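Local structure of TodX (Pseudomonas putida, 3BS0) at residues 46-51 with 82-87; 26-31 with 98-103; 50-55 with 423-428; 349-354 with 381-386. The protein probably carries toluene and related aromatic hydrocarbons across the outer membrane, as a beta-barrel channel of the FadL family. All blocks are in the same frame, centred on the assembly; numbering follows the deposited sequence.

In the fold
Contacts 1, 3 and 4 are antiparallel strand pairs in the barrel wall, while contact 2 seats the N-terminal segment 26-31 against it from within. Round the wall come strands 348-356 and 376-385 (contact 4), 390-405, 417-433, 44-60, 80-90 and 93-108. Contacts 1 and 3 share L50 and D51 of strand 44-60, their centres about 14 Å apart; contact 2 lies about 7 Å from contact 1 and contact 4 about 15 Å from contact 3, centre to centre. Along the chain contact 1 falls within contact 2's span, contacts 2 and 3 alternate, and contact 4 falls within the span of contact 3, which joins positions 368 residues apart, closing the barrel between its first and last long strands.

Contact 1. Residues 46-51 with 82-87; sequences FELGLD and PQLSYV
L84 CD2 touches two side chains of the facing strand, 3.5 Å from F46 CZ and 3.6 Å from L48 CD2. L48 and L84 run side by side and point the same way, whereas the F46 side chain, sent off with CG anti to its backbone N (chi1 171°), slants across L84. F46 CB comes to the edge of the Y86 ring, in the ring plane, 4.0 Å from Y86 CD1. These apolar groups, with L50 and P82, occupy one face of an antiparallel strand pair in the wall of the FadL-type barrel. The backbone bonds fall at E47/S85 and G49/Q83; E47 N reaches S85 O at 2.7 Å, and G49 N reaches Q83 O at 2.8 Å. On the other face E47 CB rests 3.5 Å from S85 OG, but both polar ends turn to N27 of the N-terminal region: E47 OE2 takes its backbone N-H and S85 OG bonds to its ND2. Q83 packs CG against G49 O at 3.4 Å, and the chain then bends at chi2. An alanine here would probably leave G49 O without that methylene cover and V101 O without its weak bond from NE2. Q83 NE2 also lies 3.8 Å from D51 CB, the carboxylate and amide planes being turned 40° apart.

Contact 2. Residues 26-31 with 98-103; sequences GNAALI and GLFVSS
I31 and F100 carry the apolar part of this buried contact, their side chains sliding past each other in opposite directions. I31 CD1 lies 3.9 Å from F100 CG and 4.0 Å from F100 CB, so the methyl sits by the CB-CG end of the ring. The F100 chi1 of -67° places CG anti to the carbonyl carbon, where I31 CD1 touches it. The far end of the ring meets A28: F100 CZ is 4.1 Å from A28 CA, and F100 CE2 is 4.3 Å from A28 CB. L30 turns toward the strand as well, its CD1 4.4 Å from G98 N. G98 has no side chain beside F100.

Backbone bonds shape the short 3-10 segment that presents these residues. A29 N bonds to G26 O at 3.2 Å and I31 N to A28 O at 2.9 Å.

Polar groups of 26-31 bond to other strands. N27 ND2 bonds to Q45 O, and L30 O is bonded by S154 OG. Segment 26-31 belongs to the N-terminal region that, as in FadL, probably plugs the barrel interior, and strand 98-103 is part of the wall around it.

The chemistry is thus divided: hydrocarbon surfaces fill the contact with F100, and hydrogen bonds to other wall strands are likely to hold the segment in place.

Contact 3. Residues 50-55 with 423-428; sequences LDVVTT and INAVVS
V52 and A425 face each other as a hydrogen-bonded pair, V52 N reaching A425 O at 2.9 Å with an N-H...O angle of 168°. The return bond from A425 N to V52 O is 3.1 Å long. Followed outward, the V52 side chain starts with CB 4.2 Å from A425 O; its CG2 then comes to 3.6 Å from the same oxygen and 3.9 Å from A425 CB. Beyond the pair, V52 also packs on V80 and P78. V427 N bonds to L50 O at 3.2 Å, and the mutual bonds of T54 and I423 are weak. This antiparallel pairing joins strand 44-60 to strand 417-433 and closes the barrel.

On the opposite face of the strands, D51 and V426 are buried. D51 OD2 meets both methyls of V426, the nearer being CG2 at 3.7 Å. R14 of helix 11-15 touches V426 and makes a long, weak ion pair with D51 OD2. One face of the pair is therefore largely apolar and consistent with lipid contact, while the other holds a buried carboxylate, which, if charged, R14 might partly offset.

Contact 4. Residues 349-354 with 381-386; sequences TLRAGY and GGEYDF
E383 OE1 is approached by two donors from the facing strand: R351 NH2 at 3.3 Å, a salt bridge whose hydrogen bond is weak, and T349 OG1 at 3.4 Å, also weak. The three side chains share one face of an antiparallel strand pair in the barrel wall, the one turned to helix 11-15, part of the N-terminal region that probably forms a plug as in FadL. Backbone bonds join T349 to E383, with T349 N to E383 O at 2.8 Å and E383 N to T349 O at 3.2 Å. At the next hydrogen-bonded pair, R351/G381, G381 N reaches R351 O at 2.7 Å. G381, having no side chain, faces R351 CB. R351 runs extended from CG to NE, packing on I12 and A15, and its NH1 bonds weakly to N393 OD1. A leucine in its place would probably leave the carboxylate of E383 without this positive mate and N393 OD1 without this weak donor. The guanidinium and carboxylate planes stand 63° apart. T349 CG2 lies 4.1 Å above one face of the R351 guanidinium, offset toward the rim, while E383 OE2 sits at its edge, in plane.

Contact 1. Residues 46-51 with 82-87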
loop_
_atom_site.group_PDB
_atom_site.type_symbol
_atom_site.label_atom_id
_atom_site.label_comp_id
_atom_site.label_asym_id
_atom_site.label_seq_id
_atom_site.Cartn_x
_atom_site.Cartn_y
_atom_site.Cartn_z
ATOM N N PHE A 46 2.422 18.814 15.974
ATOM C CA PHE A 46 3.543 18.313 15.204
ATOM C C PHE A 46 3.542 16.790 15.353
ATOM O O PHE A 46 3.458 16.287 16.479
ATOM C CB PHE A 46 4.868 18.876 15.723
ATOM C CG PHE A 46 6.058 18.223 15.102
ATOM C CD1 PHE A 46 6.504 18.614 13.849
ATOM C CD2 PHE A 46 6.671 17.145 15.724
ATOM C CE1 PHE A 46 7.535 17.944 13.219
ATOM C CE2 PHE A 46 7.702 16.471 15.100
ATOM C CZ PHE A 46 8.132 16.873 13.840
ATOM N N GLU A 47 3.629 16.053 14.244
ATOM C CA GLU A 47 3.624 14.584 14.331
ATOM C C GLU A 47 4.766 13.873 13.618
ATOM O O GLU A 47 5.095 14.178 12.473
ATOM C CB GLU A 47 2.284 14.008 13.851
ATOM C CG GLU A 47 1.291 13.727 14.986
ATOM C CD GLU A 47 0.032 12.991 14.515
ATOM O OE1 GLU A 47 0.167 11.913 13.895
ATOM O OE2 GLU A 47 -1.088 13.487 14.772
ATOM N N LEU A 48 5.356 12.907 14.322
ATOM C CA LEU A 48 6.484 12.127 13.829
ATOM C C LEU A 48 6.294 10.643 14.054
ATOM O O LEU A 48 6.087 10.204 15.188
ATOM C CB LEU A 48 7.766 12.581 14.525
ATOM C CG LEU A 48 8.648 13.437 13.625
ATOM C CD1 LEU A 48 9.728 14.106 14.447
ATOM C CD2 LEU A 48 9.262 12.543 12.538
ATOM N N GLY A 49 6.383 9.864 12.973
ATOM C CA GLY A 49 6.197 8.425 13.090
ATOM C C GLY A 49 6.942 7.508 12.134
ATOM O O GLY A 49 7.473 7.927 11.112
ATOM N N LEU A 50 6.955 6.226 12.490
ATOM C CA LEU A 50 7.620 5.199 11.711
ATOM C C LEU A 50 6.716 4.009 11.424
ATOM O O LEU A 50 6.151 3.404 12.329
ATOM C CB LEU A 50 8.852 4.729 12.461
ATOM C CG LEU A 50 9.901 5.811 12.662
ATOM C CD1 LEU A 50 10.812 5.404 13.793
ATOM C CD2 LEU A 50 10.684 6.015 11.378
ATOM N N ASP A 51 6.601 3.666 10.149
ATOM C CA ASP A 51 5.770 2.549 9.712
ATOM C C ASP A 51 6.663 1.369 9.322
ATOM O O ASP A 51 7.615 1.544 8.557
ATOM C CB ASP A 51 4.940 2.990 8.502
ATOM C CG ASP A 51 3.633 2.238 8.369
ATOM O OD1 ASP A 51 3.650 1.041 8.004
ATOM O OD2 ASP A 51 2.577 2.850 8.633
ATOM N N PRO A 82 8.996 6.815 7.150
ATOM C CA PRO A 82 8.856 7.906 8.111
ATOM C C PRO A 82 7.560 8.677 7.846
ATOM O O PRO A 82 6.999 8.607 6.743
ATOM C CB PRO A 82 10.085 8.748 7.833
ATOM C CG PRO A 82 10.184 8.658 6.327
ATOM C CD PRO A 82 9.954 7.171 6.084
ATOM N N GLN A 83 7.080 9.397 8.858
ATOM C CA GLN A 83 5.865 10.175 8.691
ATOM C C GLN A 83 5.989 11.462 9.486
ATOM O O GLN A 83 6.046 11.458 10.717
ATOM C CB GLN A 83 4.646 9.358 9.119
ATOM C CG GLN A 83 4.861 7.845 8.935
ATOM C CD GLN A 83 3.609 7.090 8.530
ATOM O OE1 GLN A 83 2.578 7.154 9.211
ATOM N NE2 GLN A 83 3.693 6.360 7.414
ATOM N N LEU A 84 6.084 12.562 8.741
ATOM C CA LEU A 84 6.196 13.904 9.297
ATOM C C LEU A 84 4.973 14.723 8.896
ATOM O O LEU A 84 4.483 14.620 7.777
ATOM C CB LEU A 84 7.444 14.583 8.758
ATOM C CG LEU A 84 8.700 14.474 9.599
ATOM C CD1 LEU A 84 9.914 14.654 8.705
ATOM C CD2 LEU A 84 8.660 15.520 10.699
ATOM N N SER A 85 4.474 15.534 9.817
ATOM C CA SER A 85 3.313 16.360 9.513
ATOM C C SER A 85 3.053 17.374 10.600
ATOM O O SER A 85 3.369 17.154 11.782
ATOM C CB SER A 85 2.064 15.495 9.305
ATOM O OG SER A 85 1.649 14.868 10.504
ATOM N N TYR A 86 2.477 18.491 10.181
ATOM C CA TYR A 86 2.157 19.577 11.088
ATOM C C TYR A 86 0.771 20.131 10.771
ATOM O O TYR A 86 0.426 20.357 9.610
ATOM C CB TYR A 86 3.204 20.682 10.940
ATOM C CG TYR A 86 3.076 21.807 11.929
ATOM C CD1 TYR A 86 3.466 21.644 13.253
ATOM C CD2 TYR A 86 2.583 23.049 11.533
ATOM C CE1 TYR A 86 3.375 22.697 14.163
ATOM C CE2 TYR A 86 2.483 24.111 12.429
ATOM C CZ TYR A 86 2.883 23.935 13.740
ATOM O OH TYR A 86 2.812 25.001 14.621
ATOM N N VAL A 87 -0.021 20.338 11.813
ATOM C CA VAL A 87 -1.355 20.887 11.669
ATOM C C VAL A 87 -1.456 22.156 12.505
ATOM O O VAL A 87 -1.110 22.167 13.686
ATOM C CB VAL A 87 -2.409 19.879 12.122
ATOM C CG1 VAL A 87 -3.769 20.569 12.237
ATOM C CG2 VAL A 87 -2.477 18.729 11.123
#

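Contact 2. Residues 26-31 with 98-103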
loop_
_atom_site.group_PDB
_atom_site.type_symbol
_atom_site.label_atom_id
_atom_site.label_comp_id
_atom_site.label_asym_id
_atom_site.label_seq_id
_atom_site.Cartn_x
_atom_site.Cartn_y
_atom_site.Cartn_z
ATOM N N GLY A 26 -5.653 12.203 14.355
ATOM C CA GLY A 26 -4.340 12.807 14.379
ATOM C C GLY A 26 -4.047 13.467 13.058
ATOM O O GLY A 26 -4.945 13.610 12.230
ATOM N N ASN A 27 -2.798 13.862 12.847
ATOM C CA ASN A 27 -2.419 14.525 11.610
ATOM C C ASN A 27 -2.657 13.701 10.342
ATOM O O ASN A 27 -2.824 14.269 9.263
ATOM C CB ASN A 27 -0.960 14.961 11.686
ATOM C CG ASN A 27 -0.757 16.136 12.621
ATOM O OD1 ASN A 27 -1.672 16.541 13.339
ATOM N ND2 ASN A 27 0.449 16.692 12.617
ATOM N N ALA A 28 -2.702 12.373 10.470
ATOM C CA ALA A 28 -2.918 11.502 9.306
ATOM C C ALA A 28 -4.288 11.698 8.646
ATOM O O ALA A 28 -4.502 11.282 7.509
ATOM C CB ALA A 28 -2.738 10.047 9.701
ATOM N N ALA A 29 -5.219 12.337 9.355
ATOM C CA ALA A 29 -6.541 12.586 8.794
ATOM C C ALA A 29 -6.370 13.368 7.503
ATOM O O ALA A 29 -7.295 13.474 6.704
ATOM C CB ALA A 29 -7.390 13.372 9.764
ATOM N N LEU A 30 -5.173 13.911 7.299
ATOM C CA LEU A 30 -4.891 14.675 6.097
ATOM C C LEU A 30 -5.104 13.831 4.834
ATOM O O LEU A 30 -5.240 14.378 3.737
ATOM C CB LEU A 30 -3.459 15.229 6.146
ATOM C CG LEU A 30 -3.250 16.514 6.965
ATOM C CD1 LEU A 30 -1.777 16.783 7.190
ATOM C CD2 LEU A 30 -3.887 17.681 6.222
ATOM N N ILE A 31 -5.151 12.508 4.993
ATOM C CA ILE A 31 -5.369 11.596 3.870
ATOM C C ILE A 31 -6.721 10.906 3.987
ATOM O O ILE A 31 -7.422 10.688 2.984
ATOM C CB ILE A 31 -4.358 10.461 3.832
ATOM C CG1 ILE A 31 -2.935 11.003 3.774
ATOM C CG2 ILE A 31 -4.658 9.577 2.624
ATOM C CD1 ILE A 31 -1.903 9.935 4.072
ATOM N N GLY A 98 2.152 17.517 5.275
ATOM C CA GLY A 98 2.940 16.409 5.770
ATOM C C GLY A 98 3.448 15.503 4.668
ATOM O O GLY A 98 3.041 15.612 3.514
ATOM N N LEU A 99 4.347 14.599 5.027
ATOM C CA LEU A 99 4.923 13.640 4.090
ATOM C C LEU A 99 4.605 12.254 4.666
ATOM O O LEU A 99 4.958 11.944 5.811
ATOM C CB LEU A 99 6.440 13.853 4.007
ATOM C CG LEU A 99 6.901 15.311 3.819
ATOM C CD1 LEU A 99 8.273 15.498 4.429
ATOM C CD2 LEU A 99 6.920 15.682 2.336
ATOM N N PHE A 100 3.921 11.421 3.895
ATOM C CA PHE A 100 3.585 10.108 4.401
ATOM C C PHE A 100 4.101 8.982 3.546
ATOM O O PHE A 100 3.512 8.629 2.523
ATOM C CB PHE A 100 2.076 9.985 4.600
ATOM C CG PHE A 100 1.553 10.865 5.695
ATOM C CD1 PHE A 100 1.286 12.202 5.455
ATOM C CD2 PHE A 100 1.404 10.375 6.991
ATOM C CE1 PHE A 100 0.883 13.037 6.483
ATOM C CE2 PHE A 100 1.003 11.205 8.029
ATOM C CZ PHE A 100 0.744 12.538 7.775
ATOM N N VAL A 101 5.221 8.431 4.011
ATOM C CA VAL A 101 5.931 7.327 3.382
ATOM C C VAL A 101 5.260 6.005 3.712
ATOM O O VAL A 101 4.709 5.828 4.797
ATOM C CB VAL A 101 7.393 7.266 3.886
ATOM C CG1 VAL A 101 8.085 6.017 3.360
ATOM C CG2 VAL A 101 8.152 8.525 3.451
ATOM N N SER A 102 5.311 5.073 2.767
ATOM C CA SER A 102 4.721 3.766 2.979
ATOM C C SER A 102 5.123 2.764 1.916
ATOM O O SER A 102 5.418 3.126 0.782
ATOM C CB SER A 102 3.195 3.875 3.004
ATOM O OG SER A 102 2.697 4.319 1.752
ATOM N N SER A 103 5.151 1.498 2.308
ATOM C CA SER A 103 5.448 0.423 1.389
ATOM C C SER A 103 4.054 -0.029 0.992
ATOM O O SER A 103 3.067 0.411 1.582
ATOM C CB SER A 103 6.164 -0.718 2.101
ATOM O OG SER A 103 5.476 -1.946 1.903
#

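Contact 3. Residues 50-55 with 423-428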
loop_
_atom_site.group_PDB
_atom_site.type_symbol
_atom_site.label_atom_id
_atom_site.label_comp_id
_atom_site.label_asym_id
_atom_site.label_seq_id
_atom_site.Cartn_x
_atom_site.Cartn_y
_atom_site.Cartn_z
ATOM N N LEU A 50 6.955 6.226 12.490
ATOM C CA LEU A 50 7.620 5.199 11.711
ATOM C C LEU A 50 6.716 4.009 11.424
ATOM O O LEU A 50 6.151 3.404 12.329
ATOM C CB LEU A 50 8.852 4.729 12.461
ATOM C CG LEU A 50 9.901 5.811 12.662
ATOM C CD1 LEU A 50 10.812 5.404 13.793
ATOM C CD2 LEU A 50 10.684 6.015 11.378
ATOM N N ASP A 51 6.601 3.666 10.149
ATOM C CA ASP A 51 5.770 2.549 9.712
ATOM C C ASP A 51 6.663 1.369 9.322
ATOM O O ASP A 51 7.615 1.544 8.557
ATOM C CB ASP A 51 4.940 2.990 8.502
ATOM C CG ASP A 51 3.633 2.238 8.369
ATOM O OD1 ASP A 51 3.650 1.041 8.004
ATOM O OD2 ASP A 51 2.577 2.850 8.633
ATOM N N VAL A 52 6.378 0.182 9.861
ATOM C CA VAL A 52 7.140 -1.019 9.516
ATOM C C VAL A 52 6.173 -2.112 9.101
ATOM O O VAL A 52 5.279 -2.467 9.863
ATOM C CB VAL A 52 7.977 -1.579 10.687
ATOM C CG1 VAL A 52 9.418 -1.735 10.236
ATOM C CG2 VAL A 52 7.878 -0.686 11.902
ATOM N N VAL A 53 6.375 -2.653 7.904
ATOM C CA VAL A 53 5.513 -3.698 7.377
ATOM C C VAL A 53 6.196 -5.043 7.160
ATOM O O VAL A 53 6.790 -5.287 6.114
ATOM C CB VAL A 53 4.883 -3.265 6.040
ATOM C CG1 VAL A 53 3.863 -4.308 5.578
ATOM C CG2 VAL A 53 4.236 -1.883 6.194
ATOM N N THR A 54 6.097 -5.916 8.157
ATOM C CA THR A 54 6.664 -7.257 8.084
ATOM C C THR A 54 5.758 -8.069 7.162
ATOM O O THR A 54 4.556 -7.837 7.121
ATOM C CB THR A 54 6.654 -7.946 9.473
ATOM O OG1 THR A 54 7.516 -7.240 10.373
ATOM C CG2 THR A 54 7.101 -9.405 9.353
ATOM N N THR A 55 6.324 -9.017 6.424
ATOM C CA THR A 55 5.519 -9.862 5.537
ATOM C C THR A 55 5.994 -11.305 5.522
ATOM O O THR A 55 7.194 -11.570 5.389
ATOM C CB THR A 55 5.531 -9.357 4.083
ATOM O OG1 THR A 55 4.613 -8.264 3.944
ATOM C CG2 THR A 55 5.142 -10.479 3.123
ATOM N N ILE A 423 2.084 -8.579 9.402
ATOM C CA ILE A 423 2.012 -7.781 10.639
ATOM C C ILE A 423 2.274 -6.296 10.336
ATOM O O ILE A 423 2.909 -5.960 9.340
ATOM C CB ILE A 423 3.073 -8.247 11.673
ATOM C CG1 ILE A 423 2.732 -9.649 12.198
ATOM C CG2 ILE A 423 3.150 -7.274 12.821
ATOM C CD1 ILE A 423 3.845 -10.286 13.027
ATOM N N ASN A 424 1.798 -5.408 11.206
ATOM C CA ASN A 424 1.987 -3.975 11.004
ATOM C C ASN A 424 2.197 -3.134 12.255
ATOM O O ASN A 424 1.327 -3.055 13.114
ATOM C CB ASN A 424 0.812 -3.408 10.225
ATOM C CG ASN A 424 1.149 -3.187 8.780
ATOM O OD1 ASN A 424 1.580 -4.114 8.081
ATOM N ND2 ASN A 424 0.967 -1.949 8.313
ATOM N N ALA A 425 3.350 -2.482 12.337
ATOM C CA ALA A 425 3.651 -1.633 13.473
ATOM C C ALA A 425 3.737 -0.183 13.024
ATOM O O ALA A 425 4.415 0.132 12.042
ATOM C CB ALA A 425 4.957 -2.056 14.098
ATOM N N VAL A 426 3.027 0.699 13.719
ATOM C CA VAL A 426 3.058 2.128 13.407
ATOM C C VAL A 426 3.344 2.757 14.750
ATOM O O VAL A 426 2.830 2.289 15.769
ATOM C CB VAL A 426 1.690 2.700 12.933
ATOM C CG1 VAL A 426 1.888 4.115 12.400
ATOM C CG2 VAL A 426 1.071 1.813 11.876
ATOM N N VAL A 427 4.162 3.799 14.766
ATOM C CA VAL A 427 4.462 4.458 16.023
ATOM C C VAL A 427 4.664 5.925 15.774
ATOM O O VAL A 427 5.248 6.313 14.774
ATOM C CB VAL A 427 5.735 3.899 16.687
ATOM C CG1 VAL A 427 5.925 4.533 18.067
ATOM C CG2 VAL A 427 5.637 2.395 16.804
ATOM N N SER A 428 4.165 6.752 16.676
ATOM C CA SER A 428 4.354 8.175 16.486
ATOM C C SER A 428 4.351 8.973 17.776
ATOM O O SER A 428 3.670 8.637 18.751
ATOM C CB SER A 428 3.309 8.739 15.497
ATOM O OG SER A 428 1.982 8.449 15.893
#

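Contact 4. Residues 349-354 with 381-386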
loop_
_atom_site.group_PDB
_atom_site.type_symbol
_atom_site.label_atom_id
_atom_site.label_comp_id
_atom_site.label_asym_id
_atom_site.label_seq_id
_atom_site.Cartn_x
_atom_site.Cartn_y
_atom_site.Cartn_z
ATOM N N THR A 349 -4.219 4.956 27.237
ATOM C CA THR A 349 -5.416 4.537 26.534
ATOM C C THR A 349 -5.095 3.168 25.975
ATOM O O THR A 349 -3.922 2.807 25.850
ATOM C CB THR A 349 -5.754 5.471 25.363
ATOM O OG1 THR A 349 -6.088 6.772 25.859
ATOM C CG2 THR A 349 -6.923 4.915 24.566
ATOM N N LEU A 350 -6.133 2.401 25.667
ATOM C CA LEU A 350 -5.967 1.072 25.095
ATOM C C LEU A 350 -6.919 0.978 23.924
ATOM O O LEU A 350 -8.102 1.292 24.054
ATOM C CB LEU A 350 -6.271 -0.006 26.130
ATOM C CG LEU A 350 -5.272 0.014 27.293
ATOM C CD1 LEU A 350 -5.605 -1.095 28.269
ATOM C CD2 LEU A 350 -3.850 -0.156 26.766
ATOM N N ARG A 351 -6.383 0.573 22.778
ATOM C CA ARG A 351 -7.157 0.454 21.553
ATOM C C ARG A 351 -7.062 -0.945 20.964
ATOM O O ARG A 351 -6.094 -1.665 21.204
ATOM C CB ARG A 351 -6.654 1.464 20.520
ATOM C CG ARG A 351 -6.785 2.893 20.960
ATOM C CD ARG A 351 -6.040 3.852 20.039
ATOM N NE ARG A 351 -6.303 5.233 20.433
ATOM C CZ ARG A 351 -5.373 6.100 20.809
ATOM N NH1 ARG A 351 -4.098 5.739 20.837
ATOM N NH2 ARG A 351 -5.721 7.323 21.179
ATOM N N ALA A 352 -8.080 -1.315 20.194
ATOM C CA ALA A 352 -8.122 -2.618 19.540
ATOM C C ALA A 352 -9.234 -2.605 18.489
ATOM O O ALA A 352 -10.194 -1.851 18.609
ATOM C CB ALA A 352 -8.367 -3.734 20.575
ATOM N N GLY A 353 -9.099 -3.427 17.455
ATOM C CA GLY A 353 -10.121 -3.442 16.427
ATOM C C GLY A 353 -10.067 -4.606 15.455
ATOM O O GLY A 353 -9.263 -5.531 15.597
ATOM N N TYR A 354 -10.930 -4.535 14.444
ATOM C CA TYR A 354 -11.027 -5.571 13.429
ATOM C C TYR A 354 -11.516 -5.004 12.098
ATOM O O TYR A 354 -12.357 -4.104 12.070
ATOM C CB TYR A 354 -11.998 -6.653 13.899
ATOM C CG TYR A 354 -12.297 -7.710 12.858
ATOM C CD1 TYR A 354 -11.313 -8.617 12.458
ATOM C CD2 TYR A 354 -13.568 -7.816 12.284
ATOM C CE1 TYR A 354 -11.587 -9.615 11.512
ATOM C CE2 TYR A 354 -13.854 -8.801 11.339
ATOM C CZ TYR A 354 -12.859 -9.701 10.959
ATOM O OH TYR A 354 -13.130 -10.694 10.044
ATOM N N GLY A 381 -3.915 -1.234 19.750
ATOM C CA GLY A 381 -3.281 0.059 19.874
ATOM C C GLY A 381 -3.247 0.590 21.291
ATOM O O GLY A 381 -4.066 0.224 22.131
ATOM N N GLY A 382 -2.286 1.466 21.545
ATOM C CA GLY A 382 -2.148 2.054 22.854
ATOM C C GLY A 382 -1.617 3.467 22.761
ATOM O O GLY A 382 -0.878 3.802 21.834
ATOM N N GLU A 383 -2.017 4.295 23.722
ATOM C CA GLU A 383 -1.578 5.681 23.787
ATOM C C GLU A 383 -1.093 5.977 25.192
ATOM O O GLU A 383 -1.719 5.591 26.172
ATOM C CB GLU A 383 -2.716 6.648 23.435
ATOM C CG GLU A 383 -2.346 8.114 23.641
ATOM C CD GLU A 383 -3.440 9.081 23.212
ATOM O OE1 GLU A 383 -4.568 8.989 23.738
ATOM O OE2 GLU A 383 -3.177 9.945 22.349
ATOM N N TYR A 384 0.045 6.645 25.274
ATOM C CA TYR A 384 0.612 7.034 26.550
ATOM C C TYR A 384 1.122 8.446 26.325
ATOM O O TYR A 384 1.922 8.693 25.426
ATOM C CB TYR A 384 1.766 6.098 26.951
ATOM C CG TYR A 384 2.229 6.247 28.394
ATOM C CD1 TYR A 384 3.006 5.258 29.001
ATOM C CD2 TYR A 384 1.865 7.358 29.161
ATOM C CE1 TYR A 384 3.401 5.367 30.339
ATOM C CE2 TYR A 384 2.255 7.478 30.495
ATOM C CZ TYR A 384 3.020 6.480 31.081
ATOM O OH TYR A 384 3.385 6.587 32.409
ATOM N N ASP A 385 0.634 9.385 27.115
ATOM C CA ASP A 385 1.081 10.756 26.968
ATOM C C ASP A 385 1.667 11.271 28.269
ATOM O O ASP A 385 1.005 11.273 29.305
ATOM C CB ASP A 385 -0.073 11.638 26.489
ATOM C CG ASP A 385 -1.396 11.236 27.080
ATOM O OD1 ASP A 385 -2.429 11.471 26.416
ATOM O OD2 ASP A 385 -1.403 10.694 28.203
ATOM N N PHE A 386 2.926 11.690 28.202
ATOM C CA PHE A 386 3.642 12.197 29.363
ATOM C C PHE A 386 3.034 13.490 29.908
ATOM O O PHE A 386 2.950 13.668 31.118
ATOM C CB PHE A 386 5.118 12.404 29.008
ATOM C CG PHE A 386 5.774 11.188 28.392
ATOM C CD1 PHE A 386 6.104 11.171 27.039
ATOM C CD2 PHE A 386 6.062 10.062 29.164
ATOM C CE1 PHE A 386 6.711 10.056 26.461
ATOM C CE2 PHE A 386 6.673 8.935 28.591
ATOM C CZ PHE A 386 6.996 8.937 27.235
#